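Local structure of P450 epoxidase (Sorangium cellulosum, 1Q5D) at residues Asp27-Ile32 / Ala402-Glu407. The protein is a bacterial cytochrome P450, a mainly helical haem protein that holds its protoporphyrin IX and a bound ligand in adjoining pockets. Numbering follows the deposited sequence.
With EPB (7,11-dihydroxy-8,8,10,12,16-pentamethyl-3-[1-methyl-2-(2-methyl-thiazol-4-yl)vinyl]-4,17-dioxabicyclo[14.1.0]heptadecane-5,9-dione), chain C.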
loop_
_atom_site.group_PDB
_atom_site.type_symbol
_atom_site.label_atom_id
_atom_site.label_comp_id
_atom_site.label_asym_id
_atom_site.label_seq_id
_atom_site.Cartn_x
_atom_site.Cartn_y
_atom_site.Cartn_z
ATOM N N ASP A 27 5.176 17.485 -0.838
ATOM C CA ASP A 27 4.918 17.906 -2.212
ATOM C C ASP A 27 6.109 17.584 -3.111
ATOM O O ASP A 27 6.996 18.417 -3.325
ATOM C CB ASP A 27 4.607 19.404 -2.247
ATOM C CG ASP A 27 4.236 19.890 -3.631
ATOM O OD1 ASP A 27 3.978 19.047 -4.529
ATOM O OD2 ASP A 27 4.185 21.110 -3.913
ATOM N N PRO A 28 6.150 16.355 -3.605
ATOM C CA PRO A 28 7.257 15.900 -4.438
ATOM C C PRO A 28 7.107 16.305 -5.892
ATOM O O PRO A 28 7.991 16.017 -6.699
ATOM C CB PRO A 28 7.148 14.380 -4.333
ATOM C CG PRO A 28 5.687 14.145 -4.178
ATOM C CD PRO A 28 5.157 15.285 -3.362
ATOM N N PHE A 29 5.995 16.943 -6.230
ATOM C CA PHE A 29 5.634 17.055 -7.641
ATOM C C PHE A 29 6.520 17.965 -8.500
ATOM O O PHE A 29 6.947 17.547 -9.585
ATOM C CB PHE A 29 4.118 17.262 -7.790
ATOM C CG PHE A 29 3.337 16.103 -7.252
ATOM C CD1 PHE A 29 2.682 16.192 -6.035
ATOM C CD2 PHE A 29 3.368 14.882 -7.906
ATOM C CE1 PHE A 29 1.994 15.098 -5.521
ATOM C CE2 PHE A 29 2.692 13.777 -7.392
ATOM C CZ PHE A 29 2.008 13.897 -6.205
ATOM N N PRO A 30 6.854 19.154 -8.012
ATOM C CA PRO A 30 7.806 20.018 -8.729
ATOM C C PRO A 30 9.152 19.328 -8.993
ATOM O O PRO A 30 9.655 19.406 -10.109
ATOM C CB PRO A 30 7.970 21.218 -7.787
ATOM C CG PRO A 30 6.687 21.261 -7.040
ATOM C CD PRO A 30 6.351 19.790 -6.784
ATOM N N ALA A 31 9.704 18.634 -7.997
ATOM C CA ALA A 31 10.974 17.922 -8.177
ATOM C C ALA A 31 10.915 16.775 -9.183
ATOM O O ALA A 31 11.786 16.651 -10.029
ATOM C CB ALA A 31 11.526 17.434 -6.830
ATOM N N ILE A 32 9.896 15.929 -9.107
ATOM C CA ILE A 32 9.830 14.843 -10.066
ATOM C C ILE A 32 9.378 15.317 -11.458
ATOM O O ILE A 32 9.735 14.707 -12.443
ATOM C CB ILE A 32 8.966 13.658 -9.543
ATOM C CG1 ILE A 32 7.511 14.102 -9.346
ATOM C CG2 ILE A 32 9.569 13.098 -8.245
ATOM C CD1 ILE A 32 6.653 13.108 -8.526
ATOM N N ALA A 402 8.999 3.918 2.141
ATOM C CA ALA A 402 8.125 3.601 1.007
ATOM C C ALA A 402 6.998 4.605 0.769
ATOM O O ALA A 402 6.498 4.729 -0.346
ATOM C CB ALA A 402 7.534 2.178 1.170
ATOM N N PHE A 403 6.568 5.299 1.813
ATOM C CA PHE A 403 5.385 6.123 1.715
ATOM C C PHE A 403 5.672 7.573 2.010
ATOM O O PHE A 403 6.548 7.899 2.827
ATOM C CB PHE A 403 4.324 5.649 2.721
ATOM C CG PHE A 403 3.862 4.240 2.497
ATOM C CD1 PHE A 403 4.048 3.273 3.477
ATOM C CD2 PHE A 403 3.201 3.896 1.326
ATOM C CE1 PHE A 403 3.608 1.975 3.278
ATOM C CE2 PHE A 403 2.749 2.604 1.116
ATOM C CZ PHE A 403 2.957 1.635 2.092
ATOM N N ARG A 404 4.897 8.439 1.375
ATOM C CA ARG A 404 4.816 9.819 1.791
ATOM C C ARG A 404 3.884 9.824 3.011
ATOM O O ARG A 404 2.722 10.236 2.918
ATOM C CB ARG A 404 4.251 10.693 0.657
ATOM C CG ARG A 404 4.969 10.550 -0.704
ATOM C CD ARG A 404 4.224 11.215 -1.896
ATOM N NE ARG A 404 3.750 12.544 -1.514
ATOM C CZ ARG A 404 2.635 13.103 -1.967
ATOM N NH1 ARG A 404 1.874 12.467 -2.849
ATOM N NH2 ARG A 404 2.285 14.307 -1.542
ATOM N N ASN A 405 4.402 9.354 4.153
ATOM C CA ASN A 405 3.563 9.063 5.309
ATOM C C ASN A 405 3.108 10.318 6.050
ATOM O O ASN A 405 3.933 11.136 6.475
ATOM C CB ASN A 405 4.282 8.096 6.278
ATOM C CG ASN A 405 5.629 8.640 6.781
ATOM O OD1 ASN A 405 6.436 9.159 6.006
ATOM N ND2 ASN A 405 5.875 8.500 8.102
ATOM N N ILE A 406 1.796 10.481 6.189
ATOM C CA ILE A 406 1.259 11.562 7.005
ATOM C C ILE A 406 1.224 11.110 8.455
ATOM O O ILE A 406 0.601 10.092 8.786
ATOM C CB ILE A 406 -0.166 11.951 6.560
ATOM C CG1 ILE A 406 -0.165 12.443 5.116
ATOM C CG2 ILE A 406 -0.699 13.054 7.466
ATOM C CD1 ILE A 406 -1.581 12.721 4.541
ATOM N N GLU A 407 1.900 11.860 9.318
ATOM C CA GLU A 407 1.971 11.525 10.726
ATOM C C GLU A 407 0.775 12.066 11.507
ATOM O O GLU A 407 0.326 11.445 12.470
ATOM C CB GLU A 407 3.292 12.033 11.323
ATOM C CG GLU A 407 4.502 11.329 10.733
ATOM C CD GLU A 407 5.825 11.856 11.268
ATOM O OE1 GLU A 407 6.804 11.095 11.235
ATOM O OE2 GLU A 407 5.894 13.013 11.713
HETATM O O16 EPB C . 4.812 -1.440 2.394
HETATM C C51 EPB C . 2.940 0.261 -1.706
HETATM O O41 EPB C . 1.448 -1.964 -1.519
HETATM C C5 EPB C . 2.620 -1.189 -1.733
HETATM C C4 EPB C . 2.431 -2.242 -0.514
HETATM C C16 EPB C . 5.515 -1.885 1.563
HETATM O O1 EPB C . 5.216 -2.949 0.727
HETATM C C2 EPB C . 3.894 -3.743 0.822
HETATM C C3 EPB C . 3.096 -3.515 -0.522
HETATM C C20 EPB C . 4.418 -5.227 0.986
HETATM C C21 EPB C . 5.035 -5.448 2.359
HETATM C C22 EPB C . 4.302 -6.174 0.011
HETATM C C23 EPB C . 4.740 -7.568 -0.073
HETATM N N26 EPB C . 5.926 -7.936 0.538
HETATM C C25 EPB C . 6.191 -9.253 0.343
HETATM C C27 EPB C . 7.410 -9.837 0.944
HETATM C C24 EPB C . 4.142 -8.565 -0.746
HETATM S S1 EPB C . 5.038 -10.016 -0.597
HETATM C C15 EPB C . 6.922 -1.281 1.319
HETATM C C14 EPB C . 8.098 -2.337 1.112
HETATM O O14 EPB C . 7.981 -3.180 2.246
HETATM C C13 EPB C . 9.585 -1.727 0.854
HETATM C C29 EPB C . 10.013 -0.916 2.127
HETATM C C30 EPB C . 10.599 -2.863 0.740
HETATM C C12 EPB C . 9.616 -0.710 -0.421
HETATM O O12 EPB C . 9.952 0.508 -0.276
HETATM C C11 EPB C . 9.242 -1.105 -1.904
HETATM C C28 EPB C . 10.417 -0.571 -2.759
HETATM C C10 EPB C . 7.778 -0.837 -2.085
HETATM O O10 EPB C . 7.536 0.603 -2.154
HETATM C C9 EPB C . 7.372 -1.522 -3.375
HETATM C C91 EPB C . 7.540 -2.960 -3.226
HETATM C C8 EPB C . 5.924 -1.446 -3.711
HETATM C C7 EPB C . 4.990 -0.770 -2.625
HETATM C C6 EPB C . 3.939 -1.982 -2.394
#
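One face of the Arg404 guanidinium is covered by the Pro28 ring, whose CD stands 3.3 Å above its plane, offset toward the rim. CD approaches Arg404 NH2 to 3.5 Å. Pro28 CG also sits over the centre of one face of the Phe29 ring, 4.0 Å above it, so the proline fills the corner between two flat groups that meet nearly at right angles (87°), with Phe29 CZ 3.7 Å from Arg404 NH1. Phe29 also meets Arg335 in a cation-pi contact. A bend at chi3 (45°) in the arginine chain turns the guanidinium against the proline. The nitrogens of Arg404 are held from outside the two segments: NH1 forms a salt bridge with Asp298 and a hydrogen bond to Asn299 O, and NE bonds to Ala25 O. Asp27 OD1, 5.9 Å from Arg404 NH2 and not touching it, accepts a weak bond from Phe29 N (3.4 Å), capping the start of helix 29-38. The chain makes an inverse gamma turn centred on Arg404. In this cytochrome P450 fold Arg404 packs against the start of that helix, while its neighbours Phe403, one face covered by Ala402 CB, and Ala402 line the EPB pocket, with Phe403 CZ 3.6 Å from EPB O16.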